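Long-range contacts in DUF4973 domain-containing protein (Bacteroides thetaiotaomicron, PDB 4QNI), which is of unknown function but is probably an auxiliary nutrient-binding protein, built from two beta-rich domains: residues V29-H34 with F125-I130; V66-A71 with L140-D145; M132-V137 with D229-K234; N290-Y295 with G312-S317. One frame throughout, in Å; residues are numbered along the deposited sequence.

Overall arrangement
From the N terminus, interaction 1 brings Val29-His34 to Phe125-Ile130 and so closes a long loop that contains helix 74-85. Interaction 2 starts inside that loop, at Val66-Ala71, and ends beyond it at Leu140-Asp145, so the two cross. Interaction 3 starts within the span of interaction 2, on the same strand 135-142, and ends at Asp229-Lys234, so these two cross as well. It ties the DUF4973 family region to the C-terminal one. Interactions 1 and 3 are in series but touch where Ile130 packs on Trp136. Interaction 4 follows separately, a hairpin contact in the large C-terminal sheet about 46 Å, centre to centre, from interaction 2.

Interaction 1 (V29-H34 with F125-I130); sequences VPYSRH and FDFRNI
Tyr31 and Phe127 mark the nearest approach of the two backbones, with CA atoms 6.6 Å apart, just where both chains leave their strands. The Phe127 ring reaches across and turns its edge to Val29-Tyr31. Val29 CG1, Pro30 O and Tyr31 O all lie at that edge, near the ring plane. The closest of the three is Tyr31 O, 3.6 Å from Phe127 CD2. Val29 stands across the two phenylalanines at about a right angle. Its CG1 is 3.8 Å from Phe125 CD2 and also touches Phe127 CE2. Phe125 CB covers one face of the Phe127 ring, offset toward the rim.

Tyr31 CG is anti to the backbone N (chi1 171°). The Tyr31 and Phe127 side chains slide past each other in opposite directions, with Tyr31 CE1 3.6 Å from Phe127 CB. The hydroxyl is gripped at the far end. It bonds Glu45 and accepts from a water that also takes the N-H of Asn129, the water lying 2.8 Å from Tyr31 OH. That N-H belongs to a type II beta turn from Phe127 to Ile130. Arg128, in the same turn, holds Asp126 side-on. Its NE meets Asp126 OD1 at 2.9 Å on the syn lone pair, and NH2 meets OD2.

Strands 24-30 and 118-126 belong to different sheets. Val29, Phe125 and Phe127 appear to pack between the two. Phe127 also touches Ile165 and Pro167 of strand 160-168, and Val29 and Phe125 touch Tyr50 of strand 47-56. This is consistent with the beta sandwich of the E-set clan.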
# COMPACT_ATOMS: atom_id res chain seq x y z
N VAL A 29 -17.71 21.45 -12.86
CA VAL A 29 -18.45 22.71 -12.73
C VAL A 29 -19.47 22.79 -13.89
O VAL A 29 -19.06 22.59 -15.03
CB VAL A 29 -17.49 23.94 -12.75
CG1 VAL A 29 -18.23 25.23 -12.42
CG2 VAL A 29 -16.28 23.76 -11.83
N PRO A 30 -20.77 23.06 -13.67
CA PRO A 30 -21.68 23.13 -14.83
C PRO A 30 -21.22 24.25 -15.75
O PRO A 30 -20.78 25.28 -15.25
CB PRO A 30 -23.07 23.40 -14.22
CG PRO A 30 -22.83 23.80 -12.86
CD PRO A 30 -21.47 23.32 -12.40
N TYR A 31 -21.25 24.02 -17.09
CA TYR A 31 -20.82 25.03 -18.06
C TYR A 31 -21.65 26.30 -17.85
O TYR A 31 -21.11 27.40 -17.82
CB TYR A 31 -20.91 24.49 -19.48
CG TYR A 31 -20.70 25.56 -20.53
CD1 TYR A 31 -19.41 25.98 -20.87
CD2 TYR A 31 -21.78 26.14 -21.20
CE1 TYR A 31 -19.21 26.98 -21.83
CE2 TYR A 31 -21.59 27.13 -22.16
CZ TYR A 31 -20.30 27.54 -22.48
OH TYR A 31 -20.09 28.50 -23.44
N SER A 32 -22.95 26.12 -17.61
CA SER A 32 -23.90 27.16 -17.28
C SER A 32 -24.57 26.84 -15.95
O SER A 32 -25.08 25.74 -15.75
CB SER A 32 -24.96 27.31 -18.38
OG SER A 32 -24.42 27.84 -19.57
N ARG A 33 -24.56 27.79 -15.03
CA ARG A 33 -25.27 27.67 -13.76
C ARG A 33 -26.70 28.18 -13.96
O ARG A 33 -26.91 29.33 -14.36
CB ARG A 33 -24.54 28.46 -12.65
CG ARG A 33 -25.19 28.33 -11.28
CD ARG A 33 -25.09 26.92 -10.73
NE ARG A 33 -23.72 26.56 -10.38
CZ ARG A 33 -23.38 25.39 -9.84
NH1 ARG A 33 -24.29 24.43 -9.67
NH2 ARG A 33 -22.12 25.15 -9.51
N HIS A 34 -27.67 27.33 -13.69
CA HIS A 34 -29.07 27.71 -13.80
C HIS A 34 -29.87 27.03 -12.73
O HIS A 34 -29.35 26.16 -12.03
CB HIS A 34 -29.70 27.47 -15.21
CG HIS A 34 -29.23 26.25 -15.92
ND1 HIS A 34 -29.22 25.01 -15.31
CD2 HIS A 34 -28.73 26.14 -17.18
CE1 HIS A 34 -28.66 24.19 -16.19
NE2 HIS A 34 -28.36 24.82 -17.33
N PHE A 125 -16.86 31.56 -12.72
CA PHE A 125 -16.29 31.13 -13.98
C PHE A 125 -17.01 31.69 -15.18
O PHE A 125 -18.23 31.85 -15.18
CB PHE A 125 -16.30 29.59 -14.09
CG PHE A 125 -15.44 28.87 -13.10
CD1 PHE A 125 -14.07 28.72 -13.32
CD2 PHE A 125 -15.99 28.29 -11.96
CE1 PHE A 125 -13.27 28.02 -12.42
CE2 PHE A 125 -15.19 27.59 -11.05
CZ PHE A 125 -13.83 27.50 -11.27
N ASP A 126 -16.22 31.94 -16.23
CA ASP A 126 -16.66 32.38 -17.54
C ASP A 126 -15.97 31.45 -18.51
O ASP A 126 -14.78 31.62 -18.79
CB ASP A 126 -16.35 33.87 -17.79
CG ASP A 126 -17.02 34.40 -19.04
OD1 ASP A 126 -17.59 33.59 -19.81
OD2 ASP A 126 -16.99 35.62 -19.25
N PHE A 127 -16.70 30.40 -18.91
CA PHE A 127 -16.18 29.35 -19.76
C PHE A 127 -16.41 29.63 -21.24
O PHE A 127 -16.00 28.83 -22.09
CB PHE A 127 -16.79 28.01 -19.37
CG PHE A 127 -16.55 27.48 -17.97
CD1 PHE A 127 -15.25 27.31 -17.48
CD2 PHE A 127 -17.61 27.02 -17.18
CE1 PHE A 127 -15.02 26.77 -16.21
CE2 PHE A 127 -17.38 26.47 -15.91
CZ PHE A 127 -16.09 26.32 -15.45
N ARG A 128 -17.04 30.75 -21.58
CA ARG A 128 -17.28 31.11 -22.97
C ARG A 128 -15.99 31.08 -23.80
O ARG A 128 -14.99 31.71 -23.45
CB ARG A 128 -17.93 32.48 -23.06
CG ARG A 128 -19.39 32.40 -22.64
CD ARG A 128 -20.05 33.75 -22.67
NE ARG A 128 -19.37 34.72 -21.81
CZ ARG A 128 -19.58 36.03 -21.85
NH1 ARG A 128 -20.44 36.55 -22.72
NH2 ARG A 128 -18.94 36.83 -21.01
N ASN A 129 -16.02 30.27 -24.86
CA ASN A 129 -14.97 30.03 -25.85
C ASN A 129 -13.73 29.37 -25.29
O ASN A 129 -12.68 29.41 -25.94
CB ASN A 129 -14.58 31.31 -26.60
CG ASN A 129 -15.70 31.80 -27.44
OD1 ASN A 129 -16.30 31.07 -28.23
ND2 ASN A 129 -16.07 33.03 -27.23
N ILE A 130 -13.84 28.71 -24.11
CA ILE A 130 -12.68 28.02 -23.55
C ILE A 130 -12.27 26.88 -24.53
O ILE A 130 -13.13 26.25 -25.17
CB ILE A 130 -12.94 27.51 -22.10
CG1 ILE A 130 -11.60 27.29 -21.35
CG2 ILE A 130 -13.89 26.26 -22.03
CD1 ILE A 130 -11.72 27.02 -19.86
O HOH W 1 -18.33 28.81 -25.60

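Interaction 2 (V66-A71 with L140-D145); sequences VTVHVA and LQIVDD
Val70 and Ile142 face each other as an antiparallel non-hydrogen-bonded pair, CA atoms 4.8 Å apart, and their side chains point to the same face. The two strand segments run at 153° to one another. The Ile142 side chain crosses Val68 and Val70 obliquely, and its CD1 bridges them. Ile142 CD1 lies 3.9 Å from Val68 CG1 and 4.0 Å from Val70 CG2. Val70 CG1 looks toward Leu140 CD2 at 4.2 Å.

On the other face Ala71 pairs with Gln141 through two backbone bonds. Val143 CG2 lies anti to the carbonyl carbon, where it presses on Ala71 CB at 3.5 Å, tighter than usual for two carbons. Val143 CB also lies beside His69 CB, while the His69 ring leads away to stack on Tyr148.

The third bond, Val143 N to His69 O, is 2.8 Å long and nearly straight at 173°. His69 N and Val143 O both bond the hydroxyl of Tyr150.

Ile54 of strand 47-56 covers Val70 and Ile142, and Phe15 of a second subunit packs on Leu140 and Ile142. The valine and isoleucine face is thus apolar and buried, consistent with an antiparallel strand pair in an E-set beta sandwich.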
# COMPACT_ATOMS: atom_id res chain seq x y z
N VAL A 66 -12.23 33.85 11.94
CA VAL A 66 -11.01 33.62 11.16
C VAL A 66 -11.18 34.17 9.74
O VAL A 66 -12.17 33.88 9.07
CB VAL A 66 -10.63 32.10 11.16
CG1 VAL A 66 -9.40 31.82 10.29
CG2 VAL A 66 -10.41 31.58 12.58
N THR A 67 -10.20 34.97 9.30
CA THR A 67 -10.14 35.50 7.95
C THR A 67 -9.06 34.71 7.24
O THR A 67 -7.89 34.81 7.61
CB THR A 67 -9.91 37.01 7.94
OG1 THR A 67 -10.98 37.65 8.63
CG2 THR A 67 -9.78 37.59 6.53
N VAL A 68 -9.45 33.91 6.26
CA VAL A 68 -8.54 33.06 5.50
C VAL A 68 -8.14 33.80 4.23
O VAL A 68 -8.98 34.34 3.53
CB VAL A 68 -9.17 31.67 5.21
CG1 VAL A 68 -8.20 30.77 4.43
CG2 VAL A 68 -9.61 31.00 6.51
N HIS A 69 -6.84 33.81 3.95
CA HIS A 69 -6.25 34.43 2.78
C HIS A 69 -5.85 33.35 1.81
O HIS A 69 -5.17 32.39 2.19
CB HIS A 69 -5.07 35.30 3.18
CG HIS A 69 -5.50 36.42 4.06
ND1 HIS A 69 -5.78 37.66 3.55
CD2 HIS A 69 -5.77 36.43 5.39
CE1 HIS A 69 -6.16 38.40 4.58
NE2 HIS A 69 -6.18 37.70 5.70
N VAL A 70 -6.33 33.48 0.57
CA VAL A 70 -6.16 32.54 -0.52
C VAL A 70 -5.47 33.27 -1.67
O VAL A 70 -5.81 34.41 -1.97
CB VAL A 70 -7.56 31.95 -0.96
CG1 VAL A 70 -7.49 31.22 -2.29
CG2 VAL A 70 -8.15 31.04 0.12
N ALA A 71 -4.50 32.61 -2.33
CA ALA A 71 -3.81 33.24 -3.44
C ALA A 71 -3.51 32.24 -4.54
O ALA A 71 -3.51 31.03 -4.30
CB ALA A 71 -2.52 33.91 -2.97
N LEU A 140 -4.33 27.10 -6.41
CA LEU A 140 -4.59 27.96 -5.25
C LEU A 140 -3.83 27.50 -4.03
O LEU A 140 -3.55 26.33 -3.88
CB LEU A 140 -6.11 27.99 -4.88
CG LEU A 140 -7.09 28.37 -6.00
CD1 LEU A 140 -8.49 27.91 -5.67
CD2 LEU A 140 -7.06 29.84 -6.25
N GLN A 141 -3.59 28.43 -3.10
CA GLN A 141 -2.94 28.11 -1.83
C GLN A 141 -3.54 28.92 -0.71
O GLN A 141 -4.02 30.04 -0.93
CB GLN A 141 -1.42 28.34 -1.92
CG GLN A 141 -1.05 29.79 -2.22
CD GLN A 141 0.43 30.08 -2.33
OE1 GLN A 141 0.86 30.84 -3.21
NE2 GLN A 141 1.23 29.53 -1.43
N ILE A 142 -3.50 28.36 0.52
CA ILE A 142 -3.82 29.07 1.75
C ILE A 142 -2.56 29.88 2.07
O ILE A 142 -1.47 29.30 2.10
CB ILE A 142 -4.24 28.15 2.91
CG1 ILE A 142 -5.49 27.25 2.59
CG2 ILE A 142 -4.37 28.95 4.21
CD1 ILE A 142 -6.79 27.93 2.23
N VAL A 143 -2.68 31.21 2.20
CA VAL A 143 -1.54 32.09 2.45
C VAL A 143 -1.23 32.08 3.94
O VAL A 143 -2.14 32.19 4.75
CB VAL A 143 -1.80 33.53 1.91
CG1 VAL A 143 -0.69 34.50 2.31
CG2 VAL A 143 -1.95 33.50 0.41
N ASP A 144 0.06 31.95 4.28
CA ASP A 144 0.52 31.96 5.66
C ASP A 144 1.20 33.29 6.00
O ASP A 144 1.96 33.82 5.17
CB ASP A 144 1.46 30.77 5.93
CG ASP A 144 1.00 29.87 7.06
OD1 ASP A 144 0.23 30.34 7.93
OD2 ASP A 144 1.46 28.70 7.10
N ASP A 145 0.91 33.85 7.19
CA ASP A 145 1.53 35.10 7.68
C ASP A 145 1.44 35.20 9.19
O ASP A 145 0.50 34.67 9.80
CB ASP A 145 0.91 36.35 7.02
CG ASP A 145 1.84 37.53 6.89
OD1 ASP A 145 2.98 37.35 6.39
OD2 ASP A 145 1.41 38.66 7.21

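Interaction 3 (M132-V137 with D229-K234); sequences MSEKWV and DRRKYK. With EDO (1,2-ethanediol), chain G.
Arg231 reaches over Ser133 to grip Glu134. Its CB leads to CG, which rests 3.8 Å from Ser133 CB and as close to Ser133 OG. From CG the chain is extended to NE (chi2 166°, chi3 179°), and CD passes the Glu134 carboxylate. NE then bonds Glu134 OE2 at 3.1 Å. NH2 forms a salt bridge with Glu134 OE1 at 3.0 Å. This is a side-on grip, one nitrogen to each oxygen. Both oxygens lie in the guanidinium plane, yet the nitrogens stand above the carboxylate plane, and the two flat groups are turned 47° apart. Ser133 O lies over one face of the guanidinium, toward its rim.

Arg230 takes that same oxygen. Its NH2 bonds Ser133 O at 2.8 Å, and NE adds a weak bond. NH2 also bonds Glu90 O. It sits 3.0 Å from Arg231 NH2, donor against donor. The two like charges lie close; the carboxylate of Glu134, bonded to Arg231, may partly offset them. An alanine in place of Arg231 removes the guanidinium, and the Glu134 carboxylate would probably be left without its charge mate and freer to turn.

Lys234 runs past Ser133, its CD 3.3 Å from Ser133 OG. Its NZ makes a salt bridge with Asp131 and a hydrogen bond to an ethanediol, probably from the crystallisation liquor. Lys135 CD lies over one face of the Arg230 guanidinium.

The contact joins the start of strand 135-142 to the loop before strand 234-240. Phe217 of strand 215-219 touches Met132 (a selenomethionine), Ser133 and Lys234, and Tyr219 backs Arg230. Strand 93-95 meets Glu134 and Trp136 through Glu94.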
# COMPACT_ATOMS: atom_id res chain seq x y z
N MSE A 132 -10.69 23.52 -24.38
CA MSE A 132 -10.40 22.48 -23.40
C MSE A 132 -9.19 21.61 -23.80
O MSE A 132 -8.77 20.75 -23.00
CB MSE A 132 -11.66 21.64 -23.12
CG MSE A 132 -12.71 22.41 -22.31
SE MSE A 132 -12.08 22.86 -20.50
CE MSE A 132 -12.06 21.10 -19.74
N SER A 133 -8.58 21.90 -24.97
CA SER A 133 -7.33 21.29 -25.48
C SER A 133 -6.20 21.61 -24.54
O SER A 133 -5.25 20.84 -24.40
CB SER A 133 -7.00 21.83 -26.86
OG SER A 133 -7.41 20.86 -27.79
N GLU A 134 -6.28 22.79 -23.93
CA GLU A 134 -5.39 23.25 -22.87
C GLU A 134 -5.89 22.55 -21.65
O GLU A 134 -7.10 22.52 -21.42
CB GLU A 134 -5.46 24.79 -22.71
CG GLU A 134 -5.37 25.60 -23.99
CD GLU A 134 -4.07 25.47 -24.77
OE1 GLU A 134 -3.00 25.33 -24.15
OE2 GLU A 134 -4.15 25.50 -26.02
N LYS A 135 -5.02 21.92 -20.90
CA LYS A 135 -5.48 21.17 -19.72
C LYS A 135 -5.59 22.19 -18.58
O LYS A 135 -4.70 22.27 -17.72
CB LYS A 135 -4.50 20.00 -19.45
CG LYS A 135 -4.43 18.97 -20.61
CD LYS A 135 -3.11 18.17 -20.66
CE LYS A 135 -2.80 17.39 -19.40
NZ LYS A 135 -1.67 16.44 -19.63
N TRP A 136 -6.62 23.07 -18.66
CA TRP A 136 -6.83 24.20 -17.76
C TRP A 136 -6.94 23.75 -16.31
O TRP A 136 -7.75 22.89 -15.99
CB TRP A 136 -8.05 25.03 -18.15
CG TRP A 136 -7.88 25.79 -19.45
CD1 TRP A 136 -8.55 25.57 -20.61
CD2 TRP A 136 -6.97 26.88 -19.70
NE1 TRP A 136 -8.15 26.48 -21.56
CE2 TRP A 136 -7.19 27.30 -21.03
CE3 TRP A 136 -6.04 27.58 -18.92
CZ2 TRP A 136 -6.48 28.37 -21.61
CZ3 TRP A 136 -5.34 28.64 -19.48
CH2 TRP A 136 -5.56 29.02 -20.81
N VAL A 137 -6.13 24.37 -15.46
CA VAL A 137 -6.06 24.10 -14.04
C VAL A 137 -6.09 25.44 -13.28
O VAL A 137 -5.44 26.40 -13.72
CB VAL A 137 -4.74 23.28 -13.76
CG1 VAL A 137 -4.14 23.58 -12.40
CG2 VAL A 137 -4.97 21.80 -13.93
N ASP A 229 0.62 16.53 -29.97
CA ASP A 229 -0.02 17.09 -31.19
C ASP A 229 -1.59 17.07 -31.17
O ASP A 229 -2.19 17.37 -32.20
CB ASP A 229 0.49 16.36 -32.47
CG ASP A 229 0.46 14.84 -32.47
OD1 ASP A 229 0.17 14.25 -31.40
OD2 ASP A 229 0.74 14.23 -33.55
N ARG A 230 -2.22 16.79 -29.98
CA ARG A 230 -3.68 16.79 -29.69
C ARG A 230 -4.51 17.74 -30.56
O ARG A 230 -5.51 17.35 -31.17
CB ARG A 230 -3.94 17.33 -28.25
CG ARG A 230 -3.62 16.46 -27.10
CD ARG A 230 -4.19 16.97 -25.80
NE ARG A 230 -3.86 18.33 -25.40
CZ ARG A 230 -2.73 18.70 -24.80
NH1 ARG A 230 -1.75 17.83 -24.62
NH2 ARG A 230 -2.54 19.96 -24.45
N ARG A 231 -4.12 19.05 -30.47
CA ARG A 231 -4.82 20.23 -31.00
C ARG A 231 -5.08 20.14 -32.51
O ARG A 231 -6.03 20.75 -33.01
CB ARG A 231 -4.04 21.51 -30.63
CG ARG A 231 -3.92 21.73 -29.11
CD ARG A 231 -2.87 22.78 -28.78
NE ARG A 231 -2.72 23.07 -27.35
CZ ARG A 231 -1.90 22.42 -26.51
NH1 ARG A 231 -1.22 21.36 -26.93
NH2 ARG A 231 -1.80 22.80 -25.24
N LYS A 232 -4.28 19.34 -33.23
CA LYS A 232 -4.45 19.10 -34.66
C LYS A 232 -5.61 18.12 -34.93
O LYS A 232 -6.06 18.00 -36.06
CB LYS A 232 -3.13 18.53 -35.26
CG LYS A 232 -2.28 19.50 -36.07
CD LYS A 232 -1.04 18.81 -36.73
CE LYS A 232 -1.32 18.15 -38.08
NZ LYS A 232 -0.07 17.83 -38.83
N TYR A 233 -6.09 17.40 -33.88
CA TYR A 233 -7.09 16.34 -34.04
C TYR A 233 -8.41 16.50 -33.23
O TYR A 233 -8.93 15.50 -32.71
CB TYR A 233 -6.41 15.00 -33.69
CG TYR A 233 -5.17 14.76 -34.52
CD1 TYR A 233 -5.27 14.33 -35.84
CD2 TYR A 233 -3.90 15.02 -34.01
CE1 TYR A 233 -4.13 14.14 -36.63
CE2 TYR A 233 -2.75 14.84 -34.79
CZ TYR A 233 -2.88 14.40 -36.10
OH TYR A 233 -1.77 14.23 -36.88
N LYS A 234 -9.01 17.71 -33.21
CA LYS A 234 -10.29 17.91 -32.49
C LYS A 234 -11.51 17.64 -33.39
O LYS A 234 -11.68 18.27 -34.44
CB LYS A 234 -10.40 19.31 -31.88
CG LYS A 234 -9.33 19.58 -30.83
CD LYS A 234 -9.14 21.06 -30.59
CE LYS A 234 -10.14 21.63 -29.62
NZ LYS A 234 -10.07 23.10 -29.62
C1 EDO G . -13.09 24.60 -29.34
O1 EDO G . -12.54 23.86 -28.26
C2 EDO G . -13.49 26.02 -28.88
O2 EDO G . -12.33 26.86 -28.83

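Interaction 4 (N290-Y295 with G312-S317); sequences NNVDYY and GTLTLS. With EDO (1,2-ethanediol), chain E; EDO (1,2-ethanediol), chain J.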
# COMPACT_ATOMS: atom_id res chain seq x y z
N ASN A 290 -25.15 7.23 -31.77
CA ASN A 290 -25.09 6.16 -32.76
C ASN A 290 -24.59 6.64 -34.10
O ASN A 290 -24.72 7.82 -34.43
CB ASN A 290 -26.48 5.54 -32.95
CG ASN A 290 -26.98 4.78 -31.75
OD1 ASN A 290 -28.02 5.09 -31.19
ND2 ASN A 290 -26.24 3.77 -31.34
N ASN A 291 -24.06 5.70 -34.88
CA ASN A 291 -23.59 5.86 -36.25
C ASN A 291 -22.50 6.92 -36.42
O ASN A 291 -22.51 7.71 -37.37
CB ASN A 291 -24.77 6.14 -37.22
CG ASN A 291 -25.68 4.96 -37.28
OD1 ASN A 291 -25.24 3.83 -37.49
ND2 ASN A 291 -26.95 5.18 -37.01
N VAL A 292 -21.53 6.89 -35.51
CA VAL A 292 -20.34 7.72 -35.61
C VAL A 292 -19.53 7.04 -36.71
O VAL A 292 -19.26 5.85 -36.61
CB VAL A 292 -19.59 7.85 -34.27
CG1 VAL A 292 -18.31 8.64 -34.43
CG2 VAL A 292 -20.48 8.45 -33.19
N ASP A 293 -19.27 7.73 -37.79
CA ASP A 293 -18.55 7.14 -38.91
C ASP A 293 -17.73 8.21 -39.62
O ASP A 293 -18.27 9.04 -40.35
CB ASP A 293 -19.57 6.46 -39.89
CG ASP A 293 -18.94 5.52 -40.89
OD1 ASP A 293 -17.72 5.63 -41.14
OD2 ASP A 293 -19.68 4.74 -41.50
N TYR A 294 -16.42 8.21 -39.38
CA TYR A 294 -15.53 9.17 -40.03
C TYR A 294 -14.12 8.59 -40.24
O TYR A 294 -13.72 7.56 -39.65
CB TYR A 294 -15.48 10.52 -39.28
CG TYR A 294 -14.82 10.48 -37.92
CD1 TYR A 294 -13.44 10.62 -37.79
CD2 TYR A 294 -15.58 10.39 -36.76
CE1 TYR A 294 -12.83 10.61 -36.53
CE2 TYR A 294 -14.98 10.35 -35.50
CZ TYR A 294 -13.61 10.48 -35.39
OH TYR A 294 -13.01 10.47 -34.16
N TYR A 295 -13.39 9.29 -41.10
CA TYR A 295 -12.01 9.01 -41.49
C TYR A 295 -11.11 10.22 -41.22
O TYR A 295 -11.54 11.35 -41.44
CB TYR A 295 -11.96 8.71 -42.98
CG TYR A 295 -12.68 7.46 -43.41
CD1 TYR A 295 -14.03 7.50 -43.76
CD2 TYR A 295 -11.98 6.28 -43.62
CE1 TYR A 295 -14.68 6.36 -44.23
CE2 TYR A 295 -12.62 5.14 -44.12
CZ TYR A 295 -13.98 5.19 -44.41
OH TYR A 295 -14.61 4.07 -44.90
N GLY A 312 -18.79 3.55 -35.00
CA GLY A 312 -19.54 2.93 -33.93
C GLY A 312 -20.41 3.82 -33.08
O GLY A 312 -20.94 4.86 -33.52
N THR A 313 -20.59 3.36 -31.83
CA THR A 313 -21.42 3.96 -30.81
C THR A 313 -20.58 4.45 -29.66
O THR A 313 -19.67 3.75 -29.21
CB THR A 313 -22.43 2.90 -30.29
OG1 THR A 313 -23.13 2.37 -31.39
CG2 THR A 313 -23.46 3.45 -29.27
N LEU A 314 -20.93 5.63 -29.16
CA LEU A 314 -20.39 6.26 -27.96
C LEU A 314 -21.45 6.20 -26.88
O LEU A 314 -22.62 6.46 -27.18
CB LEU A 314 -20.03 7.72 -28.23
CG LEU A 314 -18.78 8.01 -29.02
CD1 LEU A 314 -18.79 9.46 -29.49
CD2 LEU A 314 -17.54 7.74 -28.17
N THR A 315 -21.09 5.82 -25.66
CA THR A 315 -22.03 5.76 -24.55
C THR A 315 -21.41 6.41 -23.34
O THR A 315 -20.33 6.01 -22.88
CB THR A 315 -22.48 4.31 -24.21
OG1 THR A 315 -22.93 3.65 -25.39
CG2 THR A 315 -23.59 4.25 -23.13
N LEU A 316 -22.10 7.42 -22.83
CA LEU A 316 -21.76 8.13 -21.62
C LEU A 316 -22.76 7.77 -20.55
O LEU A 316 -23.95 7.90 -20.78
CB LEU A 316 -21.78 9.64 -21.87
CG LEU A 316 -21.53 10.54 -20.63
CD1 LEU A 316 -20.09 10.43 -20.17
CD2 LEU A 316 -21.98 12.00 -20.90
N SER A 317 -22.29 7.37 -19.37
CA SER A 317 -23.14 7.11 -18.20
C SER A 317 -22.83 8.16 -17.11
O SER A 317 -21.69 8.56 -16.92
CB SER A 317 -22.95 5.70 -17.67
OG SER A 317 -21.60 5.45 -17.33
C1 EDO E . -14.76 9.79 -30.89
O1 EDO E . -14.58 10.42 -32.14
C2 EDO E . -14.49 8.30 -31.01
O2 EDO E . -13.10 8.08 -31.20
C1 EDO J . -17.23 11.68 -16.42
O1 EDO J . -16.44 11.32 -15.28
C2 EDO J . -18.28 10.58 -16.82
O2 EDO J . -19.56 10.67 -16.13
O HOH W 2 -24.03 2.98 -33.94
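Val292 and Gly312 form an antiparallel hydrogen-bonded pair. Val292 N donates to Gly312 O at 2.9 Å, and Gly312 N donates to Val292 O at 2.8 Å. Val292 CB sits 3.4 Å from Gly312 O, and Val292 CG2 meets Leu314 CD1 at 4.2 Å, the side chains crossing at about a right angle. Asn290 and Thr313 lie side by side and point the same way.

Two backbone features go with this pairing. The CA atoms of Asn290 and Thr313 are 4.7 Å apart, so two steps along one strand match one along the other. Asn291, the residue skipped, has left-handed angles (phi 58°). Its N-H goes to a water that also bonds Thr313 OG1. At Gly312 the chain turns a corner, with angles at which a side chain would jam against the carbonyl O of Lys311.

Further out, the Tyr294 hydroxyl bonds the N-H of Gly221 and an ethanediol, probably from the crystallisation liquor, with Tyr294 OH 2.6 Å from its O1. A phenylalanine in place of Tyr294 removes the hydroxyl, and Gly221 N would probably be left without its mate.

The pair belongs to the hairpin of strands 282-298 and 306-321. Strand 260-275 flanks it on the Asn290 side, bonding Asn290, Asp293 and Tyr295. Thr313 bonds Gly179 through the backbone, just before strand 180-188. Tyr175 of strand 173-176 packs on the side chains of Leu314 and Leu316.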